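Local atomic coordinates of transcription regulator AsnC/Lrp ligand binding domain-containing protein (Sulfolobus tokodaii, PDB entry 2ZBC), a protein that probably senses amino acids as a stand-alone RAM module of the Lrp/AsnC family, binding isoleucine between subunits, and is thought to act in transcription regulation. Residues Glu20-Met25 against Tyr38-Lys43; Val42-Asp47 against Asn58-Leu63. All blocks are in the same frame, centred on the assembly; numbering follows the deposited sequence.

Both contacts lie in one ferredoxin-like domain, whose two helices cover the same face of an antiparallel sheet. Along the chain the segments come in the order 20-25, 38-43, 42-47 and 58-63. Contact 1 joins the end of helix 15-22 to strand 40-45. Contact 2 joins the same strand to the end of helix 49-60. Their centres are about 9 Å apart, and they share Val42 and Lys43. The two helix ends also touch directly: Met25 packs on Thr59, and Leu22 on Leu63. The result is one continuous apolar core. Isoleucine sites lie at its subunit boundaries, where contact 1 supplies Asp39 and contact 2 supplies Arg61.

Contact 1 (Glu20-Met25 against Tyr38-Lys43); sequences ERLKSM and YDIVVK. With ILE (isoleucine), chain J.
Leu22, in the last turn of helix 15-22, lies over Val42 of strand 40-45, with the two CA atoms 8.3 Å apart. No hydrogen bond joins the segments. The helix chain leaves through a type I turn, closed by Met25 N to Leu22 O at 3.1 Å.

Leu22 makes the contact with one methyl. Its CG lies anti to the carbonyl carbon (chi1 -70°), and CD1 then extends to the sheet. Leu22 CD1 meets Val42 CG1 at 3.6 Å, and these two side chains cross at about a right angle. Leu22 CD1 also comes within 4.0 Å of Ile40 CG2. Leu22 and Ile40 reach toward each other, tip to tip. Ile40 and Val42 alternate with Val41, which points away from the helix and packs on Met72 of a second subunit. Val31 touches both Ile40 and Val42 from strand 28-34.

The residue just before the strand has a different task. Asp39 and Ile40 both pair with Ile8, forming a classic beta bulge. Asp39 OD1 accepts a hydrogen bond of 2.8 Å from the N of a bound isoleucine. The same Asp39 OD1 lies 3.2 Å from CG2 of this ligand. Asp39 OD2 has other partners: the backbone N of Thr10 and, by a salt bridge, Arg61 of a third subunit. With both oxygens engaged, the carboxylate is likely to be held against rotation.

The contact thus splits in two by chemistry. Its centre is purely apolar, buried packing of helix on sheet. Just before the strand a carboxylate receives the ligand's amino group, as expected of a site that recognises the α-amino group of a free amino acid; this bond by itself does not distinguish isoleucine from other amino acids.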
loop_
_atom_site.group_PDB
_atom_site.type_symbol
_atom_site.label_atom_id
_atom_site.label_comp_id
_atom_site.label_asym_id
_atom_site.label_seq_id
_atom_site.Cartn_x
_atom_site.Cartn_y
_atom_site.Cartn_z
ATOM N N GLU A 20 21.840 -10.347 11.748
ATOM C CA GLU A 20 23.221 -10.711 12.086
ATOM C C GLU A 20 24.277 -9.996 11.196
ATOM O O GLU A 20 25.256 -9.533 11.712
ATOM C CB GLU A 20 23.400 -12.229 12.013
ATOM C CG GLU A 20 24.821 -12.820 12.188
ATOM C CD GLU A 20 24.815 -14.389 12.254
ATOM O OE1 GLU A 20 24.214 -15.130 11.341
ATOM O OE2 GLU A 20 25.405 -14.883 13.269
ATOM N N ARG A 21 24.035 -9.906 9.887
ATOM C CA ARG A 21 24.948 -9.217 8.970
ATOM C C ARG A 21 24.996 -7.754 9.332
ATOM O O ARG A 21 26.085 -7.148 9.479
ATOM C CB ARG A 21 24.476 -9.342 7.547
ATOM C CG ARG A 21 24.560 -10.810 6.988
ATOM C CD ARG A 21 24.162 -10.947 5.506
ATOM N NE ARG A 21 24.096 -12.355 5.123
ATOM C CZ ARG A 21 25.180 -13.044 4.768
ATOM N NH1 ARG A 21 26.378 -12.435 4.644
ATOM N NH2 ARG A 21 25.052 -14.292 4.465
ATOM N N LEU A 22 23.792 -7.180 9.539
ATOM C CA LEU A 22 23.698 -5.766 9.785
ATOM C C LEU A 22 24.460 -5.315 11.026
ATOM O O LEU A 22 25.076 -4.187 11.015
ATOM C CB LEU A 22 22.265 -5.240 9.771
ATOM C CG LEU A 22 21.611 -5.227 8.397
ATOM C CD1 LEU A 22 20.056 -5.188 8.604
ATOM C CD2 LEU A 22 22.119 -4.138 7.445
ATOM N N LYS A 23 24.441 -6.135 12.070
ATOM C CA LYS A 23 25.107 -5.799 13.354
ATOM C C LYS A 23 26.564 -5.372 13.199
ATOM O O LYS A 23 27.059 -4.590 14.013
ATOM C CB LYS A 23 25.211 -7.024 14.315
ATOM C CG LYS A 23 23.984 -7.620 14.746
ATOM C CD LYS A 23 24.188 -8.680 15.907
ATOM C CE LYS A 23 25.389 -9.648 15.729
ATOM N NZ LYS A 23 25.235 -11.001 16.448
ATOM N N SER A 24 27.252 -5.902 12.196
ATOM C CA SER A 24 28.716 -5.782 12.065
ATOM C C SER A 24 29.123 -4.556 11.301
ATOM O O SER A 24 30.303 -4.240 11.205
ATOM C CB SER A 24 29.294 -6.984 11.321
ATOM O OG SER A 24 29.208 -8.056 12.211
HETATM N N MSE A 25 28.156 -3.844 10.761
HETATM C CA MSE A 25 28.511 -2.737 9.866
HETATM C C MSE A 25 28.450 -1.413 10.691
HETATM O O MSE A 25 27.494 -1.190 11.434
HETATM C CB MSE A 25 27.618 -2.779 8.642
HETATM C CG MSE A 25 27.986 -3.946 7.403
HETATM SE SE MSE A 25 26.196 -4.028 6.747
HETATM C CE MSE A 25 25.188 -3.133 7.879
ATOM N N TYR A 38 6.943 -4.519 7.686
ATOM C CA TYR A 38 8.383 -4.571 7.478
ATOM C C TYR A 38 9.013 -5.517 8.518
ATOM O O TYR A 38 8.380 -5.874 9.535
ATOM C CB TYR A 38 8.998 -3.116 7.624
ATOM C CG TYR A 38 8.250 -2.108 6.834
ATOM C CD1 TYR A 38 8.430 -1.996 5.472
ATOM C CD2 TYR A 38 7.334 -1.261 7.450
ATOM C CE1 TYR A 38 7.729 -1.093 4.778
ATOM C CE2 TYR A 38 6.631 -0.354 6.750
ATOM C CZ TYR A 38 6.817 -0.282 5.408
ATOM O OH TYR A 38 6.015 0.613 4.733
ATOM N N ASP A 39 10.223 -5.970 8.215
ATOM C CA ASP A 39 10.868 -7.007 8.941
ATOM C C ASP A 39 12.025 -6.529 9.767
ATOM O O ASP A 39 12.224 -7.066 10.878
ATOM C CB ASP A 39 11.421 -8.000 8.005
ATOM C CG ASP A 39 10.308 -8.667 7.164
ATOM O OD1 ASP A 39 9.177 -8.747 7.678
ATOM O OD2 ASP A 39 10.527 -9.049 6.000
ATOM N N ILE A 40 12.775 -5.554 9.248
ATOM C CA ILE A 40 13.875 -4.963 10.020
ATOM C C ILE A 40 13.930 -3.450 9.838
ATOM O O ILE A 40 13.637 -2.924 8.747
ATOM C CB ILE A 40 15.206 -5.514 9.495
ATOM C CG1 ILE A 40 15.305 -7.038 9.634
ATOM C CG2 ILE A 40 16.401 -4.832 10.105
ATOM C CD1 ILE A 40 16.552 -7.646 9.057
ATOM N N VAL A 41 14.316 -2.754 10.915
ATOM C CA VAL A 41 14.413 -1.278 10.925
ATOM C C VAL A 41 15.859 -1.031 11.254
ATOM O O VAL A 41 16.347 -1.554 12.215
ATOM C CB VAL A 41 13.510 -0.607 11.971
ATOM C CG1 VAL A 41 13.833 0.893 12.029
ATOM C CG2 VAL A 41 12.088 -0.884 11.764
ATOM N N VAL A 42 16.568 -0.293 10.426
ATOM C CA VAL A 42 17.924 0.112 10.762
ATOM C C VAL A 42 18.028 1.623 10.781
ATOM O O VAL A 42 17.347 2.309 10.004
ATOM C CB VAL A 42 18.996 -0.426 9.772
ATOM C CG1 VAL A 42 19.216 -1.928 9.935
ATOM C CG2 VAL A 42 18.702 -0.115 8.416
ATOM N N LYS A 43 18.818 2.149 11.689
ATOM C CA LYS A 43 19.282 3.546 11.564
ATOM C C LYS A 43 20.650 3.546 10.923
ATOM O O LYS A 43 21.548 2.816 11.332
ATOM C CB LYS A 43 19.296 4.218 12.923
ATOM C CG LYS A 43 19.421 5.764 12.816
ATOM C CD LYS A 43 18.865 6.365 14.118
ATOM C CE LYS A 43 19.725 7.428 14.669
ATOM N NZ LYS A 43 19.960 8.484 13.743
HETATM N N ILE J . 7.619 -8.679 9.944
HETATM C CA ILE J . 7.337 -10.154 9.925
HETATM C C ILE J . 5.974 -10.473 10.378
HETATM O O ILE J . 5.332 -9.554 10.931
HETATM C CB ILE J . 8.395 -10.961 10.695
HETATM C CG1 ILE J . 8.262 -10.845 12.228
HETATM C CG2 ILE J . 9.743 -10.629 10.216
HETATM C CD1 ILE J . 9.197 -11.796 12.999
HETATM O OXT ILE J . 5.590 -11.613 10.083
#

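Contact 2 (Val42-Asp47 against Asn58-Leu63); sequences VKVEAD and NTIRKL. With ILE (isoleucine), chain I.
Ile60, in the last turn of helix 49-60, packs on Val42 and Val44 of strand 40-45. This is helix-on-sheet packing in the ferredoxin-like fold of the Lrp/AsnC ligand-binding domain.

The apolar contacts come first. Ile60 CG1 stands anti to the carbonyl carbon (chi1 -59°), and the chain then runs out straight (chi2 -172°). This carries CD1 toward the sheet. Ile60 CD1 lies 4.4 Å from Val42 CG2 and equally far from Val44 CG2, so one methyl bridges two strand residues. The touch is light, and neighbours complete the buried layer: Phe55 meets both Val44 and Ile60, and Val6 meets both valines.

Backbone bonds shape the helix end. Residues 58-60 form a wider pi-type turn. A type I turn follows, with Leu63 N bonded to Ile60 O at 3.1 Å.

The polar contacts belong to Arg61, whose side chain serves the isoleucine pocket. Its NH1 is hydrogen-bonded to Thr69 OG1. Its NE forms a salt bridge with Glu15 of a fourth subunit, while NH2 makes a long, weak ion pair with Asp39 of that subunit. A lysine in its place would lose the flat group, and would probably leave either Thr69 or Glu15 of the neighbouring subunit without its mate and the ligand's side chain less well covered.

The ligand contact of Arg61 is made by van der Waals packing. The Arg61 chain bends at CG-CD (chi3 62°), presenting one guanidinium face to the isoleucine. Arg61 NE lies 3.8 Å from the ligand CB, and the ligand CG2 sits 3.7 Å above the guanidinium plane, offset toward its rim.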
loop_
_atom_site.group_PDB
_atom_site.type_symbol
_atom_site.label_atom_id
_atom_site.label_comp_id
_atom_site.label_asym_id
_atom_site.label_seq_id
_atom_site.Cartn_x
_atom_site.Cartn_y
_atom_site.Cartn_z
ATOM N N VAL A 42 16.568 -0.293 10.426
ATOM C CA VAL A 42 17.924 0.112 10.762
ATOM C C VAL A 42 18.028 1.623 10.781
ATOM O O VAL A 42 17.347 2.309 10.004
ATOM C CB VAL A 42 18.996 -0.426 9.772
ATOM C CG1 VAL A 42 19.216 -1.928 9.935
ATOM C CG2 VAL A 42 18.702 -0.115 8.416
ATOM N N LYS A 43 18.818 2.149 11.689
ATOM C CA LYS A 43 19.282 3.546 11.564
ATOM C C LYS A 43 20.650 3.546 10.923
ATOM O O LYS A 43 21.548 2.816 11.332
ATOM C CB LYS A 43 19.296 4.218 12.923
ATOM C CG LYS A 43 19.421 5.764 12.816
ATOM C CD LYS A 43 18.865 6.365 14.118
ATOM C CE LYS A 43 19.725 7.428 14.669
ATOM N NZ LYS A 43 19.960 8.484 13.743
ATOM N N VAL A 44 20.832 4.343 9.888
ATOM C CA VAL A 44 22.080 4.384 9.179
ATOM C C VAL A 44 22.629 5.771 9.361
ATOM O O VAL A 44 21.915 6.701 9.214
ATOM C CB VAL A 44 21.890 4.143 7.695
ATOM C CG1 VAL A 44 23.178 4.389 6.947
ATOM C CG2 VAL A 44 21.362 2.762 7.466
ATOM N N GLU A 45 23.869 5.875 9.783
ATOM C CA GLU A 45 24.588 7.157 9.811
ATOM C C GLU A 45 25.807 7.015 8.920
ATOM O O GLU A 45 26.624 6.091 9.106
ATOM C CB GLU A 45 24.997 7.468 11.267
ATOM C CG GLU A 45 25.822 8.761 11.492
ATOM C CD GLU A 45 25.070 10.069 11.236
ATOM O OE1 GLU A 45 23.803 10.100 11.448
ATOM O OE2 GLU A 45 25.769 11.055 10.789
ATOM N N ALA A 46 25.904 7.832 7.878
ATOM C CA ALA A 46 27.060 7.772 7.051
ATOM C C ALA A 46 27.659 9.213 6.980
ATOM O O ALA A 46 27.024 10.207 7.343
ATOM C CB ALA A 46 26.758 7.255 5.685
ATOM N N ASP A 47 28.853 9.249 6.472
ATOM C CA ASP A 47 29.683 10.454 6.508
ATOM C C ASP A 47 29.143 11.457 5.484
ATOM O O ASP A 47 29.278 12.681 5.635
ATOM C CB ASP A 47 31.128 10.067 6.147
ATOM C CG ASP A 47 31.882 9.410 7.273
ATOM O OD1 ASP A 47 31.491 9.405 8.450
ATOM O OD2 ASP A 47 32.936 8.884 7.023
ATOM N N ASN A 58 24.793 -0.707 -2.455
ATOM C CA ASN A 58 25.844 -1.693 -2.655
ATOM C C ASN A 58 26.152 -2.663 -1.530
ATOM O O ASN A 58 26.897 -3.599 -1.728
ATOM C CB ASN A 58 27.125 -1.048 -3.336
ATOM C CG ASN A 58 26.809 -0.482 -4.723
ATOM O OD1 ASN A 58 27.063 0.688 -5.022
ATOM N ND2 ASN A 58 26.258 -1.280 -5.545
ATOM N N THR A 59 25.625 -2.414 -0.349
ATOM C CA THR A 59 25.751 -3.300 0.783
ATOM C C THR A 59 24.387 -3.759 1.130
ATOM O O THR A 59 24.084 -4.893 0.817
ATOM C CB THR A 59 26.491 -2.635 1.954
ATOM O OG1 THR A 59 27.794 -2.207 1.479
ATOM C CG2 THR A 59 26.748 -3.548 3.034
ATOM N N ILE A 60 23.513 -2.909 1.678
ATOM C CA ILE A 60 22.260 -3.427 2.260
ATOM C C ILE A 60 21.452 -4.163 1.187
ATOM O O ILE A 60 21.031 -5.346 1.398
ATOM C CB ILE A 60 21.326 -2.317 2.888
ATOM C CG1 ILE A 60 21.972 -1.519 4.002
ATOM C CG2 ILE A 60 20.052 -2.997 3.511
ATOM C CD1 ILE A 60 20.992 -0.594 4.712
ATOM N N ARG A 61 21.222 -3.481 0.055
ATOM C CA ARG A 61 20.445 -4.074 -1.045
ATOM C C ARG A 61 21.097 -5.230 -1.833
ATOM O O ARG A 61 20.481 -5.755 -2.781
ATOM C CB ARG A 61 19.950 -3.002 -2.030
ATOM C CG ARG A 61 18.919 -2.130 -1.384
ATOM C CD ARG A 61 18.548 -0.896 -2.110
ATOM N NE ARG A 61 17.951 -1.042 -3.404
ATOM C CZ ARG A 61 16.673 -1.287 -3.625
ATOM N NH1 ARG A 61 15.822 -1.419 -2.620
ATOM N NH2 ARG A 61 16.246 -1.351 -4.862
ATOM N N LYS A 62 22.353 -5.533 -1.516
ATOM C CA LYS A 62 23.010 -6.702 -2.051
ATOM C C LYS A 62 23.183 -7.824 -1.039
ATOM O O LYS A 62 23.765 -8.848 -1.383
ATOM C CB LYS A 62 24.304 -6.271 -2.731
ATOM C CG LYS A 62 23.962 -5.535 -4.041
ATOM C CD LYS A 62 25.143 -5.073 -4.861
ATOM C CE LYS A 62 24.759 -4.376 -6.202
ATOM N NZ LYS A 62 24.822 -5.363 -7.379
ATOM N N LEU A 63 22.753 -7.658 0.196
ATOM C CA LEU A 63 22.928 -8.713 1.184
ATOM C C LEU A 63 22.019 -9.884 0.845
ATOM O O LEU A 63 20.848 -9.671 0.476
ATOM C CB LEU A 63 22.554 -8.232 2.578
ATOM C CG LEU A 63 23.429 -7.131 3.237
ATOM C CD1 LEU A 63 22.857 -6.816 4.561
ATOM C CD2 LEU A 63 24.941 -7.490 3.308
HETATM N N ILE I . 14.429 3.292 -3.165
HETATM C CA ILE I . 15.383 2.430 -2.401
HETATM C C ILE I . 15.409 2.761 -0.894
HETATM O O ILE I . 14.737 3.774 -0.545
HETATM C CB ILE I . 16.787 2.579 -2.957
HETATM C CG1 ILE I . 17.400 3.929 -2.601
HETATM C CG2 ILE I . 16.726 2.536 -4.456
HETATM C CD1 ILE I . 18.754 4.093 -3.200
HETATM O OXT ILE I . 16.078 2.008 -0.100
#